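Local coordinates for uncharacterized protein (Parabacteroides merdae ATCC 43184, PDB 4OPW), which is of unknown function but, as a member of a family of putative auto-transporter adhesin head domains, may take part in cell adhesion, at residues L133-A139 / I155-I161. Residues are numbered along the deposited sequence; the frame is centred on the assembly and turned at random.
Sequences LNVSGSA and INGSGTI
A chi1 of 155° turns Val135 CG1 roughly away from the backbone N, and the two methyls of this valine part company: CG1 comes down over Gly159, 3.7 Å from its CA, while CG2 lies against Ile161 CG1 at 3.6 Å, the two side chains running alongside in opposite senses. In Ile161, CG1 lies anti to the carbonyl carbon, and CD1 continues the chain alongside Val135 CB. Both residues are buried inside what is consistent with a parallel beta-solenoid, as in the pectate-lyase-like clan: each segment turns a corner from one sheet to another, strand 130-136 giving way to 139-147 and strand 150-156 to 159-163, and successive coils stack in parallel. Val135 O takes the backbone N of Asn156 at 2.9 Å and also a water that accepts from Asn156 ND2, bridging the two strands. Past the corner, Thr160 N reaches Ala139 O, 3.1 Å away, and Gly159 CA lies equally close to that oxygen. At the bend itself, the type I' turn from Ser136 to Ala139 presents Ser138 N to Ser158 O from above the carbonyl plane, and the hydroxyls meet, Ser138 OG lying 2.7 Å from Ser158 OG.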
loop_
_atom_site.group_PDB
_atom_site.type_symbol
_atom_site.label_atom_id
_atom_site.label_comp_id
_atom_site.label_asym_id
_atom_site.label_seq_id
_atom_site.Cartn_x
_atom_site.Cartn_y
_atom_site.Cartn_z
ATOM N N LEU A 133 6.533 2.592 1.976
ATOM C CA LEU A 133 5.138 2.337 2.288
ATOM C C LEU A 133 4.583 3.352 3.253
ATOM O O LEU A 133 5.189 3.634 4.295
ATOM C CB LEU A 133 5.002 0.929 2.878
ATOM C CG LEU A 133 5.697 -0.212 2.099
ATOM C CD1 LEU A 133 5.549 -1.535 2.826
ATOM C CD2 LEU A 133 5.151 -0.335 0.677
ATOM N N ASN A 134 3.437 3.927 2.887
ATOM C CA ASN A 134 2.780 4.962 3.677
ATOM C C ASN A 134 1.317 4.666 3.818
ATOM O O ASN A 134 0.632 4.396 2.821
ATOM C CB ASN A 134 2.972 6.333 3.007
ATOM C CG ASN A 134 4.428 6.660 2.759
ATOM O OD1 ASN A 134 5.091 7.196 3.632
ATOM N ND2 ASN A 134 4.969 6.251 1.595
ATOM N N VAL A 135 0.829 4.683 5.067
ATOM C CA VAL A 135 -0.577 4.432 5.340
ATOM C C VAL A 135 -1.157 5.600 6.143
ATOM O O VAL A 135 -0.482 6.146 7.034
ATOM C CB VAL A 135 -0.754 3.064 6.073
ATOM C CG1 VAL A 135 -2.036 3.026 6.913
ATOM C CG2 VAL A 135 -0.729 1.895 5.070
ATOM N N SER A 136 -2.421 5.951 5.854
ATOM C CA SER A 136 -3.151 6.935 6.660
ATOM C C SER A 136 -4.645 6.650 6.544
ATOM O O SER A 136 -5.032 5.780 5.762
ATOM C CB SER A 136 -2.815 8.363 6.234
ATOM O OG SER A 136 -3.419 8.703 5.000
ATOM N N GLY A 137 -5.453 7.329 7.361
ATOM C CA GLY A 137 -6.915 7.223 7.322
ATOM C C GLY A 137 -7.453 5.819 7.441
ATOM O O GLY A 137 -8.401 5.457 6.743
ATOM N N SER A 138 -6.854 5.014 8.347
ATOM C CA SER A 138 -7.262 3.645 8.672
ATOM C C SER A 138 -7.148 2.691 7.494
ATOM O O SER A 138 -7.796 1.632 7.509
ATOM C CB SER A 138 -8.680 3.597 9.256
ATOM O OG SER A 138 -8.808 4.436 10.390
ATOM N N ALA A 139 -6.282 3.014 6.508
ATOM C CA ALA A 139 -5.991 2.087 5.429
ATOM C C ALA A 139 -5.144 0.919 5.980
ATOM O O ALA A 139 -4.604 0.999 7.092
ATOM C CB ALA A 139 -5.263 2.801 4.276
ATOM N N ILE A 155 3.063 5.234 9.223
ATOM C CA ILE A 155 1.616 5.305 9.468
ATOM C C ILE A 155 1.314 6.662 10.085
ATOM O O ILE A 155 2.007 7.050 11.019
ATOM C CB ILE A 155 1.084 4.149 10.354
ATOM C CG1 ILE A 155 1.405 2.764 9.721
ATOM C CG2 ILE A 155 -0.463 4.323 10.588
ATOM C CD1 ILE A 155 0.997 1.598 10.568
ATOM N N ASN A 156 0.261 7.372 9.592
ATOM C CA ASN A 156 -0.180 8.654 10.142
ATOM C C ASN A 156 -1.667 8.617 10.427
ATOM O O ASN A 156 -2.442 8.184 9.575
ATOM C CB ASN A 156 0.141 9.806 9.198
ATOM C CG ASN A 156 1.534 10.286 9.363
ATOM O OD1 ASN A 156 1.825 11.088 10.248
ATOM N ND2 ASN A 156 2.428 9.774 8.537
ATOM N N GLY A 157 -2.046 9.000 11.646
ATOM C CA GLY A 157 -3.442 9.020 12.084
ATOM C C GLY A 157 -3.922 7.673 12.580
ATOM O O GLY A 157 -4.233 7.511 13.760
ATOM N N SER A 158 -3.963 6.685 11.679
ATOM C CA SER A 158 -4.400 5.320 11.982
ATOM C C SER A 158 -4.172 4.447 10.777
ATOM O O SER A 158 -4.078 4.946 9.659
ATOM C CB SER A 158 -5.888 5.297 12.355
ATOM O OG SER A 158 -6.649 5.833 11.273
ATOM N N GLY A 159 -4.200 3.152 11.011
ATOM C CA GLY A 159 -4.036 2.162 9.958
ATOM C C GLY A 159 -3.006 1.117 10.314
ATOM O O GLY A 159 -2.405 1.179 11.392
ATOM N N THR A 160 -2.832 0.111 9.434
ATOM C CA THR A 160 -1.903 -0.979 9.738
ATOM C C THR A 160 -1.030 -1.334 8.533
ATOM O O THR A 160 -1.459 -1.205 7.375
ATOM C CB THR A 160 -2.619 -2.255 10.260
ATOM O OG1 THR A 160 -3.252 -2.926 9.179
ATOM C CG2 THR A 160 -3.607 -2.004 11.395
ATOM N N ILE A 161 0.185 -1.813 8.818
ATOM C CA ILE A 161 1.123 -2.310 7.809
ATOM C C ILE A 161 1.612 -3.664 8.314
ATOM O O ILE A 161 2.237 -3.737 9.372
ATOM C CB ILE A 161 2.284 -1.336 7.462
ATOM C CG1 ILE A 161 1.723 0.005 6.869
ATOM C CG2 ILE A 161 3.247 -2.014 6.455
ATOM C CD1 ILE A 161 2.745 1.155 6.646
HETATM O O HOH W 1 1.936 7.992 6.528
HETATM O O HOH W 2 -5.298 9.715 8.896
#